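Side-chain contacts in glutamine amidotransferase domain-containing protein (Thermotoga maritima, PDB 1O1Y), which probably acts as a class I glutamine amidotransferase, splitting ammonia from glutamine and passing it to an acceptor substrate: residues E30-E35 against G227-L232; K135-F140 against T161-S166; Y58-L63 against S231-M236. One frame throughout, in Å; residues are numbered along the deposited sequence. Where two conformers were deposited one is given.

Contact 1: E30-E35 against G227-L232; sequences EDIFRE and GLLRSL
I32 swings CG1 beside its backbone N (chi1 -65°), and an extended chi2 then drives CD1 into the other helix between L229 and R230. R230 likewise keeps CG on the N side of its backbone and runs straight from CG to NE, so its aliphatic part passes I32 before the guanidinium reaches E35. I32 CD1 lies 3.8 Å from L229 CG and the same 3.8 Å from R230 CG, which seats the methyl on a leucine branch point and an arginine methylene. Beyond this apolar contact, R230 NH2 donates to E35 OE1 at 3.2 Å, nearly straight at 167°. The oxygen sits in the guanidinium plane and is met on its syn side, though somewhat out of the inclined carboxylate plane: a single-pronged salt bridge. The other oxygen of E35 belongs to K226, one turn earlier on the same helix as R230, so two cations share the carboxylate. E35 is exposed and R230 partly so, and their pair borders the buried I32-L229 contact. The axes of 30-35 and 227-232 approach to 10.7 Å and cross at -58°, a helix-helix pairing on one face of the central sheet, as in the alpha/beta/alpha layering of flavodoxin-like glutaminase domains.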
loop_
_atom_site.group_PDB
_atom_site.type_symbol
_atom_site.label_atom_id
_atom_site.label_comp_id
_atom_site.label_asym_id
_atom_site.label_seq_id
_atom_site.Cartn_x
_atom_site.Cartn_y
_atom_site.Cartn_z
ATOM N N GLU A 30 9.363 -6.278 4.623
ATOM C CA GLU A 30 9.874 -7.562 5.130
ATOM C C GLU A 30 11.234 -7.420 5.862
ATOM O O GLU A 30 11.458 -8.014 6.926
ATOM C CB GLU A 30 10.012 -8.579 3.987
ATOM C CG GLU A 30 9.828 -9.986 4.420
ATOM C CD GLU A 30 9.760 -10.910 3.220
ATOM O OE1 GLU A 30 8.696 -11.017 2.566
ATOM O OE2 GLU A 30 10.802 -11.481 2.921
ATOM N N ASP A 31 12.132 -6.662 5.256
ATOM C CA ASP A 31 13.421 -6.358 5.809
ATOM C C ASP A 31 13.267 -5.620 7.156
ATOM O O ASP A 31 13.969 -5.926 8.129
ATOM C CB ASP A 31 14.204 -5.473 4.844
ATOM C CG ASP A 31 14.448 -6.157 3.481
ATOM O OD1 ASP A 31 14.750 -7.375 3.475
ATOM O OD2 ASP A 31 14.394 -5.528 2.414
ATOM N N ILE A 32 12.370 -4.649 7.176
ATOM C CA ILE A 32 12.108 -3.911 8.406
ATOM C C ILE A 32 11.533 -4.800 9.490
ATOM O O ILE A 32 11.957 -4.724 10.643
ATOM C CB ILE A 32 11.226 -2.718 8.155
ATOM C CG1 ILE A 32 11.936 -1.716 7.260
ATOM C CG2 ILE A 32 10.817 -2.085 9.502
ATOM C CD1 ILE A 32 11.039 -0.647 6.716
ATOM N N PHE A 33 10.580 -5.651 9.140
ATOM C CA PHE A 33 9.967 -6.535 10.137
ATOM C C PHE A 33 11.015 -7.454 10.666
ATOM O O PHE A 33 11.093 -7.716 11.871
ATOM C CB PHE A 33 8.818 -7.347 9.517
ATOM C CG PHE A 33 7.643 -6.552 9.048
ATOM C CD1 PHE A 33 7.486 -5.180 9.291
ATOM C CD2 PHE A 33 6.641 -7.216 8.332
ATOM C CE1 PHE A 33 6.382 -4.478 8.792
ATOM C CE2 PHE A 33 5.529 -6.515 7.856
ATOM C CZ PHE A 33 5.385 -5.158 8.087
ATOM N N ARG A 34 11.867 -7.972 9.776
ATOM C CA ARG A 34 12.921 -8.842 10.236
ATOM C C ARG A 34 13.934 -8.131 11.174
ATOM O O ARG A 34 14.362 -8.710 12.167
ATOM C CB ARG A 34 13.655 -9.516 9.052
ATOM C CG ARG A 34 12.827 -10.650 8.455
ATOM C CD ARG A 34 13.501 -11.376 7.266
ATOM N NE ARG A 34 12.538 -12.192 6.486
ATOM C CZ ARG A 34 12.053 -13.384 6.876
ATOM N NH1 ARG A 34 12.413 -13.925 8.039
ATOM N NH2 ARG A 34 11.208 -14.048 6.096
ATOM N N GLU A 35 14.311 -6.920 10.807
ATOM C CA GLU A 35 15.237 -6.078 11.587
ATOM C C GLU A 35 14.709 -5.895 13.002
ATOM O O GLU A 35 15.477 -5.928 13.947
ATOM C CB GLU A 35 15.398 -4.735 10.888
ATOM C CG GLU A 35 16.355 -4.878 9.704
ATOM C CD GLU A 35 16.282 -3.772 8.655
ATOM O OE1 GLU A 35 15.839 -2.657 8.997
ATOM O OE2 GLU A 35 16.714 -4.036 7.477
ATOM N N GLY A 227 13.864 4.618 5.327
ATOM C CA GLY A 227 13.845 5.359 6.562
ATOM C C GLY A 227 12.455 5.922 6.879
ATOM O O GLY A 227 11.996 5.860 8.039
ATOM N N LEU A 228 11.783 6.470 5.876
ATOM C CA LEU A 228 10.421 6.989 6.052
ATOM C C LEU A 228 9.403 5.871 6.376
ATOM O O LEU A 228 8.546 6.020 7.241
ATOM C CB LEU A 228 9.993 7.745 4.820
ATOM C CG LEU A 228 10.776 9.036 4.521
ATOM C CD1 LEU A 228 10.356 9.607 3.176
ATOM C CD2 LEU A 228 10.581 10.026 5.588
ATOM N N LEU A 229 9.561 4.760 5.702
ATOM C CA LEU A 229 8.718 3.590 5.885
ATOM C C LEU A 229 8.877 3.066 7.340
ATOM O O LEU A 229 7.878 2.738 8.003
ATOM C CB LEU A 229 9.099 2.552 4.845
ATOM C CG LEU A 229 8.328 1.223 4.832
ATOM C CD1 LEU A 229 6.808 1.399 4.832
ATOM C CD2 LEU A 229 8.795 0.352 3.632
ATOM N N ARG A 230 10.111 3.008 7.830
ATOM C CA ARG A 230 10.387 2.631 9.228
ATOM C C ARG A 230 9.658 3.581 10.184
ATOM O O ARG A 230 9.033 3.144 11.159
ATOM C CB ARG A 230 11.853 2.735 9.597
ATOM C CG ARG A 230 12.675 1.620 9.255
ATOM C CD ARG A 230 14.092 1.779 9.811
ATOM N NE ARG A 230 14.987 0.830 9.181
ATOM C CZ ARG A 230 16.005 1.149 8.409
ATOM N NH1 ARG A 230 16.234 2.416 8.070
ATOM N NH2 ARG A 230 16.785 0.189 7.946
ATOM N N SER A 231 9.733 4.882 9.900
ATOM C CA SER A 231 9.100 5.877 10.763
ATOM C C SER A 231 7.591 5.646 10.784
ATOM O O SER A 231 6.972 5.728 11.850
ATOM C CB SER A 231 9.418 7.309 10.316
ATOM O OG SER A 231 10.799 7.570 10.569
ATOM N N LEU A 232 6.999 5.521 9.603
ATOM C CA LEU A 232 5.571 5.253 9.468
ATOM C C LEU A 232 5.155 4.025 10.300
ATOM O O LEU A 232 4.208 4.092 11.080
ATOM C CB LEU A 232 5.155 5.112 8.006
ATOM C CG LEU A 232 3.677 4.719 7.763
ATOM C CD1 LEU A 232 2.739 5.828 8.327
ATOM C CD2 LEU A 232 3.498 4.477 6.313
#

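Contact 2: K135-F140 against T161-S166; sequences KFFREF and TRVFTS. With SO4 (sulfate ion), chain F.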
loop_
_atom_site.group_PDB
_atom_site.type_symbol
_atom_site.label_atom_id
_atom_site.label_comp_id
_atom_site.label_asym_id
_atom_site.label_seq_id
_atom_site.Cartn_x
_atom_site.Cartn_y
_atom_site.Cartn_z
ATOM N N LYS A 135 0.202 12.910 12.304
ATOM C CA LYS A 135 1.327 12.410 13.076
ATOM C C LYS A 135 2.033 11.201 12.461
ATOM O O LYS A 135 3.244 11.060 12.631
ATOM C CB LYS A 135 0.863 12.037 14.488
ATOM C CG LYS A 135 -0.090 10.834 14.557
ATOM C CD LYS A 135 -0.493 10.546 16.034
ATOM C CE LYS A 135 -1.489 9.401 16.119
ATOM N NZ LYS A 135 -1.812 9.110 17.564
ATOM N N PHE A 136 1.302 10.338 11.775
ATOM C CA PHE A 136 1.908 9.127 11.218
ATOM C C PHE A 136 2.988 9.471 10.195
ATOM O O PHE A 136 3.891 8.690 9.978
ATOM C CB PHE A 136 0.879 8.213 10.534
ATOM C CG PHE A 136 -0.094 7.593 11.475
ATOM C CD1 PHE A 136 0.331 7.065 12.695
ATOM C CD2 PHE A 136 -1.441 7.517 11.158
ATOM C CE1 PHE A 136 -0.543 6.472 13.574
ATOM C CE2 PHE A 136 -2.342 6.921 12.070
ATOM C CZ PHE A 136 -1.883 6.401 13.264
ATOM N N PHE A 137 2.810 10.622 9.536
ATOM C CA PHE A 137 3.673 11.055 8.438
ATOM C C PHE A 137 4.533 12.258 8.808
ATOM O O PHE A 137 5.082 12.913 7.933
ATOM C CB PHE A 137 2.825 11.335 7.204
ATOM C CG PHE A 137 2.199 10.089 6.650
ATOM C CD1 PHE A 137 2.926 9.249 5.858
ATOM C CD2 PHE A 137 0.925 9.692 7.038
ATOM C CE1 PHE A 137 2.374 8.091 5.334
ATOM C CE2 PHE A 137 0.376 8.506 6.511
ATOM C CZ PHE A 137 1.089 7.724 5.686
ATOM N N ARG A 138 4.664 12.539 10.097
ATOM C CA ARG A 138 5.414 13.691 10.541
ATOM C C ARG A 138 6.845 13.771 10.020
ATOM O O ARG A 138 7.361 14.864 9.751
ATOM C CB ARG A 138 5.393 13.761 12.065
ATOM C CG ARG A 138 5.664 15.131 12.673
ATOM C CD ARG A 138 4.741 15.468 13.919
ATOM N NE ARG A 138 3.270 15.449 13.655
ATOM C CZ ARG A 138 2.323 15.308 14.606
ATOM N NH1 ARG A 138 2.652 15.135 15.870
ATOM N NH2 ARG A 138 1.035 15.310 14.299
ATOM N N GLU A 139 7.496 12.629 9.817
ATOM C CA GLU A 139 8.872 12.624 9.331
ATOM C C GLU A 139 8.965 12.794 7.826
ATOM O O GLU A 139 10.084 12.976 7.301
ATOM C CB GLU A 139 9.562 11.306 9.673
ATOM C CG GLU A 139 10.012 11.234 11.114
ATOM C CD GLU A 139 8.860 11.190 12.088
ATOM O OE1 GLU A 139 8.848 12.015 13.034
ATOM O OE2 GLU A 139 7.972 10.319 11.904
ATOM N N PHE A 140 7.823 12.746 7.126
ATOM C CA PHE A 140 7.843 12.755 5.664
ATOM C C PHE A 140 8.027 14.194 5.186
ATOM O O PHE A 140 7.518 15.116 5.807
ATOM C CB PHE A 140 6.545 12.175 5.084
ATOM C CG PHE A 140 6.468 10.661 5.109
ATOM C CD1 PHE A 140 6.548 9.959 6.295
ATOM C CD2 PHE A 140 6.231 9.967 3.940
ATOM C CE1 PHE A 140 6.460 8.585 6.294
ATOM C CE2 PHE A 140 6.127 8.599 3.944
ATOM C CZ PHE A 140 6.266 7.895 5.128
ATOM N N THR A 161 -8.950 12.210 6.261
ATOM C CA THR A 161 -8.034 13.318 6.031
ATOM C C THR A 161 -7.153 13.028 4.877
ATOM O O THR A 161 -6.482 12.011 4.870
ATOM C CB THR A 161 -7.186 13.500 7.290
ATOM O OG1 THR A 161 -8.082 13.850 8.337
ATOM C CG2 THR A 161 -6.258 14.710 7.159
ATOM N N ARG A 162 -7.116 13.904 3.879
ATOM C CA ARG A 162 -6.128 13.751 2.807
ATOM C C ARG A 162 -4.742 14.080 3.355
ATOM O O ARG A 162 -4.572 15.096 4.019
ATOM C CB ARG A 162 -6.391 14.727 1.662
ATOM C CG ARG A 162 -5.459 14.518 0.457
ATOM C CD ARG A 162 -5.697 15.471 -0.708
ATOM N NE ARG A 162 -7.028 15.276 -1.298
ATOM C CZ ARG A 162 -8.084 16.065 -1.153
ATOM N NH1 ARG A 162 -8.064 17.216 -0.449
ATOM N NH2 ARG A 162 -9.212 15.689 -1.748
ATOM N N VAL A 163 -3.793 13.194 3.112
ATOM C CA VAL A 163 -2.413 13.393 3.535
ATOM C C VAL A 163 -1.474 13.619 2.354
ATOM O O VAL A 163 -0.459 14.326 2.519
ATOM C CB VAL A 163 -1.935 12.237 4.440
ATOM C CG1 VAL A 163 -0.470 12.424 4.895
ATOM C CG2 VAL A 163 -2.800 12.214 5.696
ATOM N N PHE A 164 -1.743 12.988 1.231
ATOM C CA PHE A 164 -0.964 13.198 0.033
ATOM C C PHE A 164 -1.807 13.527 -1.189
ATOM O O PHE A 164 -2.870 12.934 -1.426
ATOM C CB PHE A 164 -0.085 11.992 -0.303
ATOM C CG PHE A 164 0.952 11.671 0.762
ATOM C CD1 PHE A 164 2.196 12.330 0.785
ATOM C CD2 PHE A 164 0.658 10.767 1.759
ATOM C CE1 PHE A 164 3.132 12.058 1.761
ATOM C CE2 PHE A 164 1.600 10.515 2.737
ATOM C CZ PHE A 164 2.833 11.173 2.744
ATOM N N THR A 165 -1.249 14.399 -2.010
ATOM C CA THR A 165 -1.785 14.732 -3.319
ATOM C C THR A 165 -0.716 14.639 -4.399
ATOM O O THR A 165 0.416 14.307 -4.129
ATOM C CB THR A 165 -2.444 16.125 -3.236
ATOM O OG1 THR A 165 -3.278 16.365 -4.383
ATOM C CG2 THR A 165 -1.407 17.226 -3.254
ATOM N N SER A 166 -1.095 14.950 -5.635
ATOM C CA SER A 166 -0.161 14.988 -6.734
ATOM C C SER A 166 -0.694 15.844 -7.856
ATOM O O SER A 166 -1.866 16.230 -7.886
ATOM C CB SER A 166 0.124 13.595 -7.276
ATOM O OG SER A 166 -1.031 12.995 -7.871
HETATM S S SO4 F . 5.629 13.842 17.379
HETATM O O1 SO4 F . 6.792 13.761 16.582
HETATM O O2 SO4 F . 5.299 15.259 17.473
HETATM O O3 SO4 F . 5.792 13.409 18.733
HETATM O O4 SO4 F . 4.604 13.080 16.777
#
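F137 and F140 begin and end a type I turn, closed by F140 N to F137 O at 2.9 Å, that follows a short 3-10 segment and turns both side chains toward strand 161-165. That strand carries a classic beta bulge: V163 and F164 together oppose G173, and both aim their side chains at the turn. F137 keeps CG beside its backbone N (chi1 -67°), which brings its ring to F164. The edge of F164 meets the face of F137, a T-shaped pair with centroids 5.1 Å apart and planes at 86°; F164 CE2 comes within 3.6 Å of F137 CD1. V163 CG1 meets F137 CD2 obliquely at 3.7 Å. F140 completes the aromatic cluster, its CD2 approaching F164 CZ obliquely at 3.8 Å, while F137 CD1 stands over the centre of the F140 ring. With an alanine at F137, the F164 edge and V163 CG1 would probably lose the surface they rest on, leaving a gap between turn and strand. R138 NH1 donates to sulfate O2 at 3.1 Å. F137 also touches L232 of helix 211-237 and V180 of strand 179-182, and F164 touches V128, which wedges the cluster between that helix and the antiparallel part of the sheet.

Contact 3: Y58-L63 against S231-M236; sequences YSLVVL and SLLERM. With SO4 (sulfate ion), chain F.
R235 of helix 211-237 grips a sulfate ion with two almost straight bonds, NH1 to sulfate O4 at 2.8 Å and NH2 to sulfate O1 at 2.9 Å, both at 176°. The ion lies in the guanidinium plane, at its edge, and R138 holds it as well; it probably comes from the crystallisation liquor, so it marks an anion-accepting spot and not a known ligand site. Where the helix meets strand 60-63, everything is apolar. L60 carries the strand side, pointing its CB at the helix; with CG anti to the backbone N (chi1 170°), its two methyls divide between two partners. L60 CD2 meets L233 CD2 at 3.8 Å, and L60 CD1 meets the terminal methyl CE of selenomethionine M236 at 3.9 Å, each pair of side chains crossing at about a right angle. The bend at chi3 of M236 (74°) directs that methyl onto the leucine. L233 also touches M29, I32 and F33 of helix 28-35, and M236 reaches L97 on the next strand. R235 also pairs through NE with E139, away from the strand. Strand and helix are thus joined by methyl contacts without directional preference, which depend on close fit and burial.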
loop_
_atom_site.group_PDB
_atom_site.type_symbol
_atom_site.label_atom_id
_atom_site.label_comp_id
_atom_site.label_asym_id
_atom_site.label_seq_id
_atom_site.Cartn_x
_atom_site.Cartn_y
_atom_site.Cartn_z
ATOM N N TYR A 58 -3.138 -9.699 15.704
ATOM C CA TYR A 58 -2.305 -8.858 14.877
ATOM C C TYR A 58 -2.300 -7.405 15.359
ATOM O O TYR A 58 -3.343 -6.838 15.691
ATOM C CB TYR A 58 -2.796 -8.882 13.422
ATOM C CG TYR A 58 -2.652 -10.242 12.817
ATOM C CD1 TYR A 58 -1.415 -10.717 12.443
ATOM C CD2 TYR A 58 -3.767 -11.065 12.632
ATOM C CE1 TYR A 58 -1.268 -12.000 11.898
ATOM C CE2 TYR A 58 -3.643 -12.334 12.078
ATOM C CZ TYR A 58 -2.395 -12.792 11.703
ATOM O OH TYR A 58 -2.288 -14.043 11.166
ATOM N N SER A 59 -1.116 -6.802 15.371
ATOM C CA SER A 59 -0.911 -5.393 15.741
ATOM C C SER A 59 -1.023 -4.405 14.592
ATOM O O SER A 59 -1.103 -3.170 14.813
ATOM C CB SER A 59 0.500 -5.234 16.324
ATOM O OG SER A 59 0.666 -6.072 17.428
ATOM N N LEU A 60 -0.961 -4.942 13.368
ATOM C CA LEU A 60 -0.981 -4.171 12.158
ATOM C C LEU A 60 -1.428 -5.116 11.051
ATOM O O LEU A 60 -1.022 -6.271 11.000
ATOM C CB LEU A 60 0.423 -3.656 11.825
ATOM C CG LEU A 60 0.644 -3.016 10.474
ATOM C CD1 LEU A 60 -0.112 -1.699 10.338
ATOM C CD2 LEU A 60 2.180 -2.810 10.248
ATOM N N VAL A 61 -2.239 -4.590 10.167
ATOM C CA VAL A 61 -2.633 -5.282 8.965
ATOM C C VAL A 61 -2.202 -4.456 7.793
ATOM O O VAL A 61 -2.536 -3.271 7.699
ATOM C CB VAL A 61 -4.155 -5.520 8.909
ATOM C CG1 VAL A 61 -4.533 -6.226 7.557
ATOM C CG2 VAL A 61 -4.608 -6.347 10.109
ATOM N N VAL A 62 -1.519 -5.093 6.856
ATOM C CA VAL A 62 -1.136 -4.437 5.607
ATOM C C VAL A 62 -1.886 -5.105 4.456
ATOM O O VAL A 62 -1.826 -6.311 4.304
ATOM C CB VAL A 62 0.370 -4.578 5.376
ATOM C CG1 VAL A 62 0.811 -3.908 4.062
ATOM C CG2 VAL A 62 1.156 -3.981 6.509
ATOM N N LEU A 63 -2.604 -4.304 3.681
ATOM C CA LEU A 63 -3.287 -4.793 2.495
ATOM C C LEU A 63 -2.572 -4.286 1.242
ATOM O O LEU A 63 -2.566 -3.107 0.954
ATOM C CB LEU A 63 -4.725 -4.343 2.513
ATOM C CG LEU A 63 -5.621 -4.824 1.357
ATOM C CD1 LEU A 63 -5.718 -6.328 1.351
ATOM C CD2 LEU A 63 -7.006 -4.232 1.433
ATOM N N SER A 231 9.733 4.882 9.900
ATOM C CA SER A 231 9.100 5.877 10.763
ATOM C C SER A 231 7.591 5.646 10.784
ATOM O O SER A 231 6.972 5.728 11.850
ATOM C CB SER A 231 9.418 7.309 10.316
ATOM O OG SER A 231 10.799 7.570 10.569
ATOM N N LEU A 232 6.999 5.521 9.603
ATOM C CA LEU A 232 5.571 5.253 9.468
ATOM C C LEU A 232 5.155 4.025 10.300
ATOM O O LEU A 232 4.208 4.092 11.080
ATOM C CB LEU A 232 5.155 5.112 8.006
ATOM C CG LEU A 232 3.677 4.719 7.763
ATOM C CD1 LEU A 232 2.739 5.828 8.327
ATOM C CD2 LEU A 232 3.498 4.477 6.313
ATOM N N LEU A 233 5.865 2.924 10.113
ATOM C CA LEU A 233 5.519 1.667 10.762
ATOM C C LEU A 233 5.645 1.773 12.262
ATOM O O LEU A 233 4.750 1.337 12.988
ATOM C CB LEU A 233 6.374 0.540 10.209
ATOM C CG LEU A 233 6.107 0.146 8.762
ATOM C CD1 LEU A 233 7.265 -0.716 8.269
ATOM C CD2 LEU A 233 4.770 -0.556 8.542
ATOM N N GLU A 234 6.711 2.415 12.743
ATOM C CA GLU A 234 6.877 2.564 14.156
ATOM C C GLU A 234 5.731 3.360 14.763
ATOM O O GLU A 234 5.243 3.044 15.847
ATOM C CB GLU A 234 8.220 3.237 14.474
ATOM C CG GLU A 234 9.438 2.338 14.157
ATOM C CD GLU A 234 10.762 3.117 14.168
ATOM O OE1 GLU A 234 11.784 2.593 13.665
ATOM O OE2 GLU A 234 10.774 4.238 14.714
ATOM N N ARG A 235 5.338 4.417 14.087
ATOM C CA ARG A 235 4.267 5.251 14.587
ATOM C C ARG A 235 2.912 4.539 14.552
ATOM O O ARG A 235 2.099 4.684 15.472
ATOM C CB ARG A 235 4.227 6.543 13.775
ATOM C CG ARG A 235 5.202 7.590 14.260
ATOM C CD ARG A 235 5.381 8.725 13.266
ATOM N NE ARG A 235 6.403 9.635 13.747
ATOM C CZ ARG A 235 6.182 10.675 14.534
ATOM N NH1 ARG A 235 4.983 10.945 15.017
ATOM N NH2 ARG A 235 7.229 11.390 14.938
HETATM N N MSE A 236 2.690 3.740 13.526
HETATM C CA MSE A 236 1.397 3.025 13.399
HETATM C C MSE A 236 1.198 1.989 14.483
HETATM O O MSE A 236 0.083 1.834 14.960
HETATM C CB MSE A 236 1.246 2.374 12.063
HETATM C CG MSE A 236 1.013 3.405 10.975
HETATM SE SE MSE A 236 0.703 2.615 9.255
HETATM C CE MSE A 236 -1.184 1.999 9.675
HETATM S S SO4 F . 5.629 13.842 17.379
HETATM O O1 SO4 F . 6.792 13.761 16.582
HETATM O O2 SO4 F . 5.299 15.259 17.473
HETATM O O3 SO4 F . 5.792 13.409 18.733
HETATM O O4 SO4 F . 4.604 13.080 16.777
#

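How the contacts relate
From the N terminus, helix 28-35 supplies the first half of contact 1 and strand 60-63 the first half of contact 3. Contact 2 then closes the shortest loop, between 135-140 and 161-166, and lies nested within the long loops of both others. Those two loops close on one shared part of helix 211-237, with S231 and L232 in common, the loop of contact 1 opening earlier. The C-terminal helix is the common spine: one flank receives helix 28-35, another the parallel strand 60-63, and L228 and L232 pack on the phenylalanines of contact 2. The E139-R235 salt bridge ties contact 2 to contact 3, and a sulfate, probably from the crystallisation liquor, touches both.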